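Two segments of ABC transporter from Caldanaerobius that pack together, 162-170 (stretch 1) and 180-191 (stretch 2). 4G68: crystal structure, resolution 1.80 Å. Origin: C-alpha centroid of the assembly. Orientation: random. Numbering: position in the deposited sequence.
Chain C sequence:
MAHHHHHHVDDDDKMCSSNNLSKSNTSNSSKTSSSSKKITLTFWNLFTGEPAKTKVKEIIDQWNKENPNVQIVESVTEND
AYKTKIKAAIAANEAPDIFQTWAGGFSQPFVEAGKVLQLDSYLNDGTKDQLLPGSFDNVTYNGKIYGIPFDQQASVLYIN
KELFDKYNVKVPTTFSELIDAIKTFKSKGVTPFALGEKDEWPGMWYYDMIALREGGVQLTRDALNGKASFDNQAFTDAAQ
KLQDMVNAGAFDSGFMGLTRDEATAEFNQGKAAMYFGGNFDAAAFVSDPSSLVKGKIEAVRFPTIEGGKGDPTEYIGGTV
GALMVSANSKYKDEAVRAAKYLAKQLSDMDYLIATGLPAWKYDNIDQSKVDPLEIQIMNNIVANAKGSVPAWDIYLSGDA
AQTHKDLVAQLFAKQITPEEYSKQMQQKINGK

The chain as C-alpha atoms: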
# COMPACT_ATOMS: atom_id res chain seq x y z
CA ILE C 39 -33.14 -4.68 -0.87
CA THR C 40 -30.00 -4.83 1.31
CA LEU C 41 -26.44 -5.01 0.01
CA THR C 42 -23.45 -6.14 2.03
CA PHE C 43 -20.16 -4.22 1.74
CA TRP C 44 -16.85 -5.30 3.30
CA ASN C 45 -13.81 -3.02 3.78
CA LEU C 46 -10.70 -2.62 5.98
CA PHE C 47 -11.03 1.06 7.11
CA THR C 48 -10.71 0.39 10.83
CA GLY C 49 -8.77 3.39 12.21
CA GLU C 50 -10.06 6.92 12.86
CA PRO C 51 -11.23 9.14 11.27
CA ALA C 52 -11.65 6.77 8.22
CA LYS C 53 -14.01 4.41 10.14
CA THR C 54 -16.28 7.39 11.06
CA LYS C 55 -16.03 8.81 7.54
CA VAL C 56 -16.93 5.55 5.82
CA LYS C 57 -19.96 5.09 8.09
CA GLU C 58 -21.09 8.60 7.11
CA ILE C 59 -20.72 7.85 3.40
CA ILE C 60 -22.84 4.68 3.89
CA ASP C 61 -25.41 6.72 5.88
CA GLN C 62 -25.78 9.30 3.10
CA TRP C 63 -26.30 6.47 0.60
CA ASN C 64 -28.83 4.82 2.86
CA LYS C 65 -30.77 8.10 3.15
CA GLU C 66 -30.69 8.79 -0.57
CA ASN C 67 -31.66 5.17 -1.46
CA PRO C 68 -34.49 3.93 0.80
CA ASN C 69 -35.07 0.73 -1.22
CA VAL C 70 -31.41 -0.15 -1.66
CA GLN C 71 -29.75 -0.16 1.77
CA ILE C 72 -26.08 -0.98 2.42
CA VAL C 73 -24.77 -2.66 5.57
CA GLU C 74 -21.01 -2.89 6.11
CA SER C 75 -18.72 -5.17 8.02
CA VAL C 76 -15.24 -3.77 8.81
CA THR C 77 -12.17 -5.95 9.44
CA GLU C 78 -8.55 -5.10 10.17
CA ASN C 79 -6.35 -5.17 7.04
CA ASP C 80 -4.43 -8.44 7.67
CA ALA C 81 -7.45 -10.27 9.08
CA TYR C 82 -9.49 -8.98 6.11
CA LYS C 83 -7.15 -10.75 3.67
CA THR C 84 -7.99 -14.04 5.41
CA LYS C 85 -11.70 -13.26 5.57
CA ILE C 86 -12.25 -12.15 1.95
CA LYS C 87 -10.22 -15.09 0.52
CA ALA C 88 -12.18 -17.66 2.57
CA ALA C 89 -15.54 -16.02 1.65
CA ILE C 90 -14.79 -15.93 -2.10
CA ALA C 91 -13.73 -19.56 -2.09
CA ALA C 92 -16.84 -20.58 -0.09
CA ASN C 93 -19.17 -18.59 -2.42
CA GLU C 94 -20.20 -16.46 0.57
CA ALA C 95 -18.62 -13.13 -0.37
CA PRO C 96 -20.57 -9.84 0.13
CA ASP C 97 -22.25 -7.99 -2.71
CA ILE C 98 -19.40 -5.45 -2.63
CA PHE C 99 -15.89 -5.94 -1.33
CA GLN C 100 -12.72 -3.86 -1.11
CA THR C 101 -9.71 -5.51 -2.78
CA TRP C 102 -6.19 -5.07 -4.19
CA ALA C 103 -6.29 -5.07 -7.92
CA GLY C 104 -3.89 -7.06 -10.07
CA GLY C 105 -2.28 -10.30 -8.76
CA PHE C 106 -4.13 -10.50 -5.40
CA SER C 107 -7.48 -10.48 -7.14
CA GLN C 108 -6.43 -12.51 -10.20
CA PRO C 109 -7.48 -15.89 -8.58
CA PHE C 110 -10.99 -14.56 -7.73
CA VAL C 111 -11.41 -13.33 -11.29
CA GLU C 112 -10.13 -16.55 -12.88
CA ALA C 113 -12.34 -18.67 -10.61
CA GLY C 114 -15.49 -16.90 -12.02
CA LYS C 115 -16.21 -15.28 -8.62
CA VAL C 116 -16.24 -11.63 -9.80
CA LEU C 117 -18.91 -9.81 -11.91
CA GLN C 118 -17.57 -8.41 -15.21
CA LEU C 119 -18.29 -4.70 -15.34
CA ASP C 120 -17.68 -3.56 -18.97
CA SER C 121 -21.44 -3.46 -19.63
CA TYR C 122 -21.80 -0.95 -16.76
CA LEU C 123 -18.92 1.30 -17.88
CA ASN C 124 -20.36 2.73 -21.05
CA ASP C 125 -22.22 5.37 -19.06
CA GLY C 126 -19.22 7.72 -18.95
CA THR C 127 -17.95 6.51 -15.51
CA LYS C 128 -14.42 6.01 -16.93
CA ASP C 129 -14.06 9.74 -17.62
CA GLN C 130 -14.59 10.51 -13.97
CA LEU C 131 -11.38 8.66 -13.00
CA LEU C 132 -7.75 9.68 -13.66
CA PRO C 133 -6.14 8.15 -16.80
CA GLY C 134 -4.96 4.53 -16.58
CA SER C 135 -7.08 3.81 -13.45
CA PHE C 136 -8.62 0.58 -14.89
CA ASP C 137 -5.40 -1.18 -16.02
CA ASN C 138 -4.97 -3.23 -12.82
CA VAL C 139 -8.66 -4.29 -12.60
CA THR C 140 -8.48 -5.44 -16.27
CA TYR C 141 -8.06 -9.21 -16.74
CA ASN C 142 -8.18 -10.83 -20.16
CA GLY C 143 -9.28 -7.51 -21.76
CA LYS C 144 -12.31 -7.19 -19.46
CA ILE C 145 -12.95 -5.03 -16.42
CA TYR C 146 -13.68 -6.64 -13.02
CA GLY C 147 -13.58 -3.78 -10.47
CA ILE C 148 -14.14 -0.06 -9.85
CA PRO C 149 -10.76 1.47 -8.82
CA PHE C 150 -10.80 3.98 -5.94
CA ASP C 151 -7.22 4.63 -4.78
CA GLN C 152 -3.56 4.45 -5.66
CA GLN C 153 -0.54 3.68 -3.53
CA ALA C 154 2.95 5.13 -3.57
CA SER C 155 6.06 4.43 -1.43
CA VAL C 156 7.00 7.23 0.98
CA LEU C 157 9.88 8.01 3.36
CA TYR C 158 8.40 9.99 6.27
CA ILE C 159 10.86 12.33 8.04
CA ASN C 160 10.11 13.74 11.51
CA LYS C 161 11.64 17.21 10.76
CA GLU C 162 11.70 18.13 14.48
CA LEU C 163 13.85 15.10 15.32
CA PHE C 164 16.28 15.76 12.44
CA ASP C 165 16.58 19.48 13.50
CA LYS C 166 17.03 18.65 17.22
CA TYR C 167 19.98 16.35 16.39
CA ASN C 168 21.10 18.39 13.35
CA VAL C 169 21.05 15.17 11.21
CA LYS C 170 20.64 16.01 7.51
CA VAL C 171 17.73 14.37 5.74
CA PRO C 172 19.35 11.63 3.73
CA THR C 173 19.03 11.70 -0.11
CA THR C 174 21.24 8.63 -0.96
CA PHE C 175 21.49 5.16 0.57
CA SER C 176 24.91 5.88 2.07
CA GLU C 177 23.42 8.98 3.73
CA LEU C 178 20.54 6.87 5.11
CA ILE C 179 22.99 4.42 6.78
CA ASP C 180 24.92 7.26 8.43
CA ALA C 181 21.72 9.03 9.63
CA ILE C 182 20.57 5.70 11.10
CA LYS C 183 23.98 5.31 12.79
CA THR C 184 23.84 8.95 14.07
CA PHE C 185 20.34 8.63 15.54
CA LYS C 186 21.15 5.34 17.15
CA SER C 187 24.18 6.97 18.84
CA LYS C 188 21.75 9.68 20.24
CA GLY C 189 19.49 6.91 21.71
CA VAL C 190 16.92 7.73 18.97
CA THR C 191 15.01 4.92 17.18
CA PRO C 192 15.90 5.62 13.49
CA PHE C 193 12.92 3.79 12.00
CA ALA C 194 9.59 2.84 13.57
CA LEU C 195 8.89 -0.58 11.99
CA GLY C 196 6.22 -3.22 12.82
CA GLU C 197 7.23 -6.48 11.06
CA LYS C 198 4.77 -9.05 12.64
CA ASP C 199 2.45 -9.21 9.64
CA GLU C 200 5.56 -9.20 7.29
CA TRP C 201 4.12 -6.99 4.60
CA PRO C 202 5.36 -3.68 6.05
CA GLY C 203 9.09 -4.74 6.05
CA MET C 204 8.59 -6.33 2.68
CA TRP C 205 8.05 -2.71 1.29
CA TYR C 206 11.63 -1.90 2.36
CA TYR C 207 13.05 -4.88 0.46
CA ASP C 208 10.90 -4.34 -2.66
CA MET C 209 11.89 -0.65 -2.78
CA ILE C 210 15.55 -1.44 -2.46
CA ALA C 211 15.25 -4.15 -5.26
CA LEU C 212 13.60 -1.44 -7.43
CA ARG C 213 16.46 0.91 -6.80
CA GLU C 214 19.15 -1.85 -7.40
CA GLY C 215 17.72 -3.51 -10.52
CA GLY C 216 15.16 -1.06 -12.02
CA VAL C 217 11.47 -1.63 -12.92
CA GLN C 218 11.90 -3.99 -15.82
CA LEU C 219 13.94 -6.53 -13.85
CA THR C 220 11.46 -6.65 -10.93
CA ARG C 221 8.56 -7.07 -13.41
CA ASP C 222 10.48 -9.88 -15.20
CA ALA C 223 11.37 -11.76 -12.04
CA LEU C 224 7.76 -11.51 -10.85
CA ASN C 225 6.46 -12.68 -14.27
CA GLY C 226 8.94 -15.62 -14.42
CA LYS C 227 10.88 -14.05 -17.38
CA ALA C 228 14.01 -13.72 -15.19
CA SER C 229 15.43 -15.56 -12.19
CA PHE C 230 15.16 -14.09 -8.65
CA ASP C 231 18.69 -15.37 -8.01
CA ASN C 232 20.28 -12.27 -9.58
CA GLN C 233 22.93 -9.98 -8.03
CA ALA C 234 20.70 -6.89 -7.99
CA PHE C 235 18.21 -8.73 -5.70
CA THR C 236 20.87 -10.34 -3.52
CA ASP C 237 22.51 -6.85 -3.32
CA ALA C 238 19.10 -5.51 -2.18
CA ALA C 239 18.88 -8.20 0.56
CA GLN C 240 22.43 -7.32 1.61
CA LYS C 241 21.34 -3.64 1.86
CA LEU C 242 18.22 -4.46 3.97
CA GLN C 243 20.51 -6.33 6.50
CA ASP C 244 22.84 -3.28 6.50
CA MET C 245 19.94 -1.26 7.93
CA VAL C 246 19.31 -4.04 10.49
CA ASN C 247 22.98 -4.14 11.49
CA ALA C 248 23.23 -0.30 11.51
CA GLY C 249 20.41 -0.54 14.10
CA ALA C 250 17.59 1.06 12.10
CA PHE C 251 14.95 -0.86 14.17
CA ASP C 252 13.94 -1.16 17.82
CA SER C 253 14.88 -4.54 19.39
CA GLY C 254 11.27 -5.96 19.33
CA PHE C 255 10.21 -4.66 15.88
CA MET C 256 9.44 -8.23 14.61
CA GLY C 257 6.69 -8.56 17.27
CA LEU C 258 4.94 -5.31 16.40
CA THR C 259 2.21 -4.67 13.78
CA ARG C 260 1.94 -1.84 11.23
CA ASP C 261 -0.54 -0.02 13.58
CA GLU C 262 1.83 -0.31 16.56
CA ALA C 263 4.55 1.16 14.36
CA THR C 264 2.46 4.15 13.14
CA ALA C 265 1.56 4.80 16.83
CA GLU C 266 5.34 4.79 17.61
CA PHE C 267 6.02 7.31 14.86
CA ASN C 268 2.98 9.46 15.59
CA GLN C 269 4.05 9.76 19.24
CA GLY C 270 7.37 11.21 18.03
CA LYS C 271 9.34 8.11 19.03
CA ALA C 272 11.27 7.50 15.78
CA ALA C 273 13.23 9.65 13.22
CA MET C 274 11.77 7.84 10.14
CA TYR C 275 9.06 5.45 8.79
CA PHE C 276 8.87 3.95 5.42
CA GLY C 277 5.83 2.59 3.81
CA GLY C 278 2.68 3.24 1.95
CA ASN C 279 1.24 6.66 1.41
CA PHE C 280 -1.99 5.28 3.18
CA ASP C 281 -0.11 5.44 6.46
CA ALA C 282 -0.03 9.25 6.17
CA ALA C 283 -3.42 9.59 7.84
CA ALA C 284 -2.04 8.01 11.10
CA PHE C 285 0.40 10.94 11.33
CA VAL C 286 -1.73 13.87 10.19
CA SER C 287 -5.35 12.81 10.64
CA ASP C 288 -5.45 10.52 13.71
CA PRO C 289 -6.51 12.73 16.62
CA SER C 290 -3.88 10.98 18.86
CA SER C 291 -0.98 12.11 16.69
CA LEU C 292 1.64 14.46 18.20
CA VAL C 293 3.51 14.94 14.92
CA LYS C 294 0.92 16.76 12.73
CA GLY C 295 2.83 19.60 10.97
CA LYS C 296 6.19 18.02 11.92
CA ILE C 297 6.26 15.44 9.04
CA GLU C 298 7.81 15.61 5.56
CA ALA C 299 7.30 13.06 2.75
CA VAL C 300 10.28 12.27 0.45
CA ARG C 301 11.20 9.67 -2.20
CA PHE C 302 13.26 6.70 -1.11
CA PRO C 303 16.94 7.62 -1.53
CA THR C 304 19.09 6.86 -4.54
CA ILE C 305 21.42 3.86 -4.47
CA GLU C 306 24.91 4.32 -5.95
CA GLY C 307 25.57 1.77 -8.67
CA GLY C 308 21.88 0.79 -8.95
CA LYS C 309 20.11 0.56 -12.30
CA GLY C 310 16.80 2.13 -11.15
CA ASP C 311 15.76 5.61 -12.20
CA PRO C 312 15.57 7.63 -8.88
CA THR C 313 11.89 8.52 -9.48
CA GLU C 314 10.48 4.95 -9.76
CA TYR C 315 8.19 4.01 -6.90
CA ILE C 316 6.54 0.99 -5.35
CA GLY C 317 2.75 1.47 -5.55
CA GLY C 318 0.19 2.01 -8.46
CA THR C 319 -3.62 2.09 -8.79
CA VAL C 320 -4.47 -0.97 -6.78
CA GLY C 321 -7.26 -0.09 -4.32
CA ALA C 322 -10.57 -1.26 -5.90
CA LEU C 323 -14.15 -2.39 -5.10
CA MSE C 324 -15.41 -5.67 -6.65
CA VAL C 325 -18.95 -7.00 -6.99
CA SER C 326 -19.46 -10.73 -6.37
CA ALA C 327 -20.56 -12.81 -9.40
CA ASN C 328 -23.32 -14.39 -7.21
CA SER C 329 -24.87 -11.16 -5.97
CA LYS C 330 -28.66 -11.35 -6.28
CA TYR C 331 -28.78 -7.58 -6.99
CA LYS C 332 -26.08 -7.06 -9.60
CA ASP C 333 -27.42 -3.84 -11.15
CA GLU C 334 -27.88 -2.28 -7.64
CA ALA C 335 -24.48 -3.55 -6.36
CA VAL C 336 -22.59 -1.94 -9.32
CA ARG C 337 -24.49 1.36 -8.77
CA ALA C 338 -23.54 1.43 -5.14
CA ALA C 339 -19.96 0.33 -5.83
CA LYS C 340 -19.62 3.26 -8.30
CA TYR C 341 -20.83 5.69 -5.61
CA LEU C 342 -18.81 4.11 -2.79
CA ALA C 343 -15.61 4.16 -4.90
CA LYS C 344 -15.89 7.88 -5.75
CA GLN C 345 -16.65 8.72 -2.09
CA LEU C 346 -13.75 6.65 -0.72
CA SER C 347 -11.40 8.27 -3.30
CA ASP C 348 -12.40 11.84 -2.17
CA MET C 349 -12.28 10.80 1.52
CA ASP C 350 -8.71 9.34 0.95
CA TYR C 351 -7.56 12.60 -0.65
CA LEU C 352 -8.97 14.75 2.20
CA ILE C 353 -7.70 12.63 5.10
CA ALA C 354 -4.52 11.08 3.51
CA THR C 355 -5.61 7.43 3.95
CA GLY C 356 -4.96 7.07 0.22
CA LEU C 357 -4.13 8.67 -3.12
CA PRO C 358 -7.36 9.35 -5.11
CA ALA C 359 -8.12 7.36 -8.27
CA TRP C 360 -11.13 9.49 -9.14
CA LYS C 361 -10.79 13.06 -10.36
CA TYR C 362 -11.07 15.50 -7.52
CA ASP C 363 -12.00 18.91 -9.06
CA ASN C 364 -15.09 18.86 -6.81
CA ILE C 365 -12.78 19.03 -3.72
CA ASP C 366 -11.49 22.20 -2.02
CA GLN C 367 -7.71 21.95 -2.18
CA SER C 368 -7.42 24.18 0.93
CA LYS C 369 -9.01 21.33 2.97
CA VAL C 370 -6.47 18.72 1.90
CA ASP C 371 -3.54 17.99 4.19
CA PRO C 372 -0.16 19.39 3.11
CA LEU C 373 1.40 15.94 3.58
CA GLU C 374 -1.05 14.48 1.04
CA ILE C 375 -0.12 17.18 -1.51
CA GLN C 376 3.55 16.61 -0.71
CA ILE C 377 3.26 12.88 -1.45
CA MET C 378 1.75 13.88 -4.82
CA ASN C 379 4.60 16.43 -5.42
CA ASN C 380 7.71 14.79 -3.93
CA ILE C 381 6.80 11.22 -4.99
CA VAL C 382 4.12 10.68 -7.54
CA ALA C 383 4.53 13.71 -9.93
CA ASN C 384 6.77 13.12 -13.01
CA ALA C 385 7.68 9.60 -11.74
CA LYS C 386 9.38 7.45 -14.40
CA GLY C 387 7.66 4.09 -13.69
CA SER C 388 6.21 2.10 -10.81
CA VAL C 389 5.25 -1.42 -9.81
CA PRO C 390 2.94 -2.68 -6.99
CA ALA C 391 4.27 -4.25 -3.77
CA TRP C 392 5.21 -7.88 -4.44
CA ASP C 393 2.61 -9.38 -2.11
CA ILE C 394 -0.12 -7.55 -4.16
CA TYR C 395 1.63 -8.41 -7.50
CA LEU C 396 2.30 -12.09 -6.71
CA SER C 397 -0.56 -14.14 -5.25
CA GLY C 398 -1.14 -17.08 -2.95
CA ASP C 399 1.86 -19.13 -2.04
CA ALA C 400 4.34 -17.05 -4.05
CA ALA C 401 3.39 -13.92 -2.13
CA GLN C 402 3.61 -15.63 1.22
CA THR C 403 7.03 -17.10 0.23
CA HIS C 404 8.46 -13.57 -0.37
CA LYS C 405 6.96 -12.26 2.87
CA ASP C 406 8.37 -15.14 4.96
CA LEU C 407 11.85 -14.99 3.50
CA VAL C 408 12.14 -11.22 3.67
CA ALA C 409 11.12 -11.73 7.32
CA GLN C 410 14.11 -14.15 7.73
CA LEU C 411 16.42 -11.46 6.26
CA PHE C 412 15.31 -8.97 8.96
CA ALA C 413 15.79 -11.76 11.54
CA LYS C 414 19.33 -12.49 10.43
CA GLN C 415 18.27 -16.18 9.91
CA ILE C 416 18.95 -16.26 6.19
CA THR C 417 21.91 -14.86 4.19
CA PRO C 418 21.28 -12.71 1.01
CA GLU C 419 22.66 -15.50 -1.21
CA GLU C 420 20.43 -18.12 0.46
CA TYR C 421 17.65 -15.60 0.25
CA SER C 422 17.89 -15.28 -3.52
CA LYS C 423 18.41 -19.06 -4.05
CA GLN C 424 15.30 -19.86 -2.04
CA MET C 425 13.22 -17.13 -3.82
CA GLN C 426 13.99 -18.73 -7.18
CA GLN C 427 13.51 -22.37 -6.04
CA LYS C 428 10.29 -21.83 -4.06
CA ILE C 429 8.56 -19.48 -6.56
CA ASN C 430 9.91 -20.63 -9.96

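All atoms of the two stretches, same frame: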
# COMPACT_ATOMS: atom_id res chain seq x y z
N GLU C 162 11.34 17.63 13.14
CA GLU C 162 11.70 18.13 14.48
C GLU C 162 12.85 17.30 15.04
O GLU C 162 13.76 17.84 15.68
CB GLU C 162 10.53 18.05 15.44
CG GLU C 162 10.87 18.65 16.82
CD GLU C 162 9.68 18.60 17.75
OE1 GLU C 162 8.98 19.64 17.86
OE2 GLU C 162 9.44 17.54 18.37
N LEU C 163 12.82 15.99 14.77
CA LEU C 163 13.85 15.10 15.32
C LEU C 163 15.17 15.33 14.58
O LEU C 163 16.25 15.36 15.22
CB LEU C 163 13.41 13.61 15.32
CG LEU C 163 12.51 13.24 16.54
CD1 LEU C 163 11.88 11.86 16.49
CD2 LEU C 163 13.22 13.39 17.88
N PHE C 164 15.09 15.50 13.26
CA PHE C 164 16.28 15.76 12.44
C PHE C 164 16.94 17.10 12.90
O PHE C 164 18.18 17.14 13.13
CB PHE C 164 15.96 15.71 10.91
CG PHE C 164 16.01 14.33 10.31
CD1 PHE C 164 17.09 13.92 9.51
CD2 PHE C 164 14.98 13.41 10.55
CE1 PHE C 164 17.15 12.62 8.98
CE2 PHE C 164 15.03 12.13 10.01
CZ PHE C 164 16.12 11.72 9.23
N ASP C 165 16.11 18.13 13.10
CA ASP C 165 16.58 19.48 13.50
C ASP C 165 17.25 19.42 14.88
O ASP C 165 18.42 19.88 15.08
CB ASP C 165 15.43 20.50 13.50
CG ASP C 165 15.00 20.96 12.08
OD1 ASP C 165 15.57 20.49 11.06
OD2 ASP C 165 14.05 21.79 11.99
N LYS C 166 16.52 18.82 15.85
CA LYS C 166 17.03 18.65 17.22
C LYS C 166 18.43 18.01 17.29
O LYS C 166 19.28 18.38 18.13
CB LYS C 166 16.06 17.81 18.04
CG LYS C 166 16.46 17.73 19.51
CD LYS C 166 15.46 16.91 20.31
CE LYS C 166 15.92 16.77 21.74
NZ LYS C 166 15.15 15.71 22.46
N TYR C 167 18.67 17.01 16.43
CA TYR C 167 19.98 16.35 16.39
C TYR C 167 20.89 16.77 15.27
O TYR C 167 21.92 16.14 15.08
CB TYR C 167 19.81 14.85 16.39
CG TYR C 167 19.13 14.44 17.65
CD1 TYR C 167 19.85 14.25 18.81
CD2 TYR C 167 17.73 14.30 17.69
CE1 TYR C 167 19.22 13.90 20.00
CE2 TYR C 167 17.08 13.95 18.86
CZ TYR C 167 17.81 13.74 20.01
OH TYR C 167 17.13 13.37 21.16
N ASN C 168 20.54 17.87 14.62
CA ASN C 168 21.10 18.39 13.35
C ASN C 168 21.32 17.41 12.18
O ASN C 168 21.91 17.81 11.16
CB ASN C 168 22.32 19.32 13.52
CG ASN C 168 22.42 20.32 12.38
OD1 ASN C 168 21.43 20.51 11.66
ND2 ASN C 168 23.59 20.97 12.21
N VAL C 169 20.80 16.19 12.28
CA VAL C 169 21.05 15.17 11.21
C VAL C 169 20.51 15.65 9.90
O VAL C 169 19.44 16.16 9.91
CB VAL C 169 20.36 13.84 11.58
CG1 VAL C 169 20.83 12.74 10.65
CG2 VAL C 169 20.74 13.48 12.99
N LYS C 170 21.25 15.54 8.78
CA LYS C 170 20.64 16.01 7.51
C LYS C 170 19.74 14.92 7.05
O LYS C 170 20.05 13.74 7.37
CB LYS C 170 21.64 16.32 6.38
CG LYS C 170 22.19 17.73 6.37
CD LYS C 170 22.72 18.12 4.98
CE LYS C 170 24.17 17.69 4.74
NZ LYS C 170 25.21 18.73 5.12
N ASP C 180 24.30 6.37 7.45
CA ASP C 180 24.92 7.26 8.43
C ASP C 180 23.92 7.96 9.39
O ASP C 180 24.17 8.02 10.62
CB ASP C 180 25.84 8.31 7.77
CG ASP C 180 26.53 9.18 8.81
OD1 ASP C 180 27.11 8.59 9.78
OD2 ASP C 180 26.44 10.44 8.71
N ALA C 181 22.81 8.48 8.82
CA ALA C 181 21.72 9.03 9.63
C ALA C 181 21.25 8.00 10.65
O ALA C 181 21.06 8.32 11.83
CB ALA C 181 20.55 9.49 8.77
N ILE C 182 21.04 6.77 10.20
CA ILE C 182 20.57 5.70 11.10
C ILE C 182 21.64 5.53 12.18
O ILE C 182 21.32 5.53 13.37
CB ILE C 182 20.39 4.34 10.34
CG1 ILE C 182 19.20 4.42 9.33
CG2 ILE C 182 20.38 3.14 11.31
CD1 ILE C 182 19.21 3.29 8.33
N LYS C 183 22.91 5.42 11.76
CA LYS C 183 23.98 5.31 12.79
C LYS C 183 24.01 6.49 13.78
O LYS C 183 24.23 6.25 15.00
CB LYS C 183 25.31 5.19 12.11
CG LYS C 183 25.57 3.79 11.64
CD LYS C 183 26.78 3.74 10.75
CE LYS C 183 27.05 2.31 10.34
NZ LYS C 183 28.19 2.25 9.35
N THR C 184 23.84 7.72 13.25
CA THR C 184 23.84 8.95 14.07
C THR C 184 22.71 8.94 15.07
O THR C 184 22.95 9.07 16.27
CB THR C 184 23.86 10.25 13.19
OG1 THR C 184 24.98 10.19 12.28
CG2 THR C 184 23.99 11.53 14.05
N PHE C 185 21.47 8.70 14.61
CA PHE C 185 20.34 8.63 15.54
C PHE C 185 20.48 7.59 16.61
O PHE C 185 20.15 7.81 17.77
CB PHE C 185 19.01 8.41 14.80
CG PHE C 185 18.49 9.65 14.12
CD1 PHE C 185 18.14 10.79 14.88
CD2 PHE C 185 18.33 9.69 12.73
CE1 PHE C 185 17.65 11.94 14.26
CE2 PHE C 185 17.82 10.84 12.12
CZ PHE C 185 17.49 11.96 12.88
N LYS C 186 20.98 6.43 16.21
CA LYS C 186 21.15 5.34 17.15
C LYS C 186 22.08 5.75 18.25
O LYS C 186 21.82 5.41 19.40
CB LYS C 186 21.68 4.12 16.40
CG LYS C 186 22.07 2.92 17.26
CD LYS C 186 20.86 2.27 17.92
CE LYS C 186 21.15 0.84 18.37
NZ LYS C 186 19.94 0.24 19.00
N SER C 187 23.16 6.45 17.88
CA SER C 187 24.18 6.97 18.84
C SER C 187 23.65 8.10 19.73
O SER C 187 24.25 8.36 20.77
CB SER C 187 25.47 7.39 18.12
OG SER C 187 25.34 8.58 17.34
N LYS C 188 22.54 8.74 19.35
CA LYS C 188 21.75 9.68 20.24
C LYS C 188 20.60 9.04 21.10
O LYS C 188 19.83 9.73 21.83
CB LYS C 188 21.21 10.87 19.41
CG LYS C 188 22.32 11.69 18.76
CD LYS C 188 23.13 12.44 19.82
CE LYS C 188 23.58 13.78 19.27
NZ LYS C 188 24.47 13.61 18.08
N GLY C 189 20.54 7.71 21.05
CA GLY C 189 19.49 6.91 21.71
C GLY C 189 18.16 7.12 21.04
O GLY C 189 17.10 6.98 21.69
N VAL C 190 18.19 7.49 19.76
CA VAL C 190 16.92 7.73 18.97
C VAL C 190 16.60 6.60 17.97
O VAL C 190 17.37 6.33 17.04
CB VAL C 190 16.93 9.12 18.22
CG1 VAL C 190 15.64 9.31 17.42
CG2 VAL C 190 17.12 10.29 19.19
N THR C 191 15.44 5.96 18.13
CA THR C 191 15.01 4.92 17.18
C THR C 191 14.96 5.50 15.75
O THR C 191 14.16 6.41 15.49
CB THR C 191 13.60 4.36 17.59
OG1 THR C 191 13.65 3.86 18.92
CG2 THR C 191 13.16 3.24 16.70

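This is a small, mainly apolar contact made largely by side chains, with no hydrogen bond crossing it, in which the end of one helix and the loop after it pack against the ring of Phe185 and the residues beside it; together the two stretches bury 453 Å².

Phe185 is the organizing residue. Its CA-to-CB bond points sideways, but chi1 at -76° (m) brings the ring in among the residues of the first stretch. A flat ring offers two kinds of surface, and both are used. Its edge meets the face of Phe164 in an edge-to-face pair, with centroids 4.7 Å apart, planes at 76°, and Phe185 CE2 3.5 Å from Phe164 CZ. Also near its plane lies the backbone, Leu163 O standing 3.8 Å from Phe185 CE1; that carbonyl already accepts a hydrogen bond from Tyr167 N. One face is covered by Val169, whose CG2 sits 3.9 Å from the centroid of the Phe185 ring, a CH-pi contact.

Val169 follows the helix end, and its branched side chain reaches several neighbours: CG1 lies 3.8 Å from Ala181 CB, while CG2 lies 3.9 Å from Thr184 CG2. Ala181 is small where the backbones run close, its CA 6.4 Å from the CA of Val169. Thr184 presents its methyl to the contact and satisfies its hydroxyl within its own helix, OG1 donating to Asp180 O at 2.8 Å.

Tyr167, the first residue to leave helical geometry, extends the apolar surface toward the turn. Its CZ packs 3.6 Å from Val190 CG2, and its CD1 lies 3.6 Å from Lys188 CG, so the lysine contributes aliphatic chain while remaining exposed. Between these two partners, Gly189 adopts a positive phi of 69°, which favours glycine, in the turn that brings Val190 back toward the tyrosine.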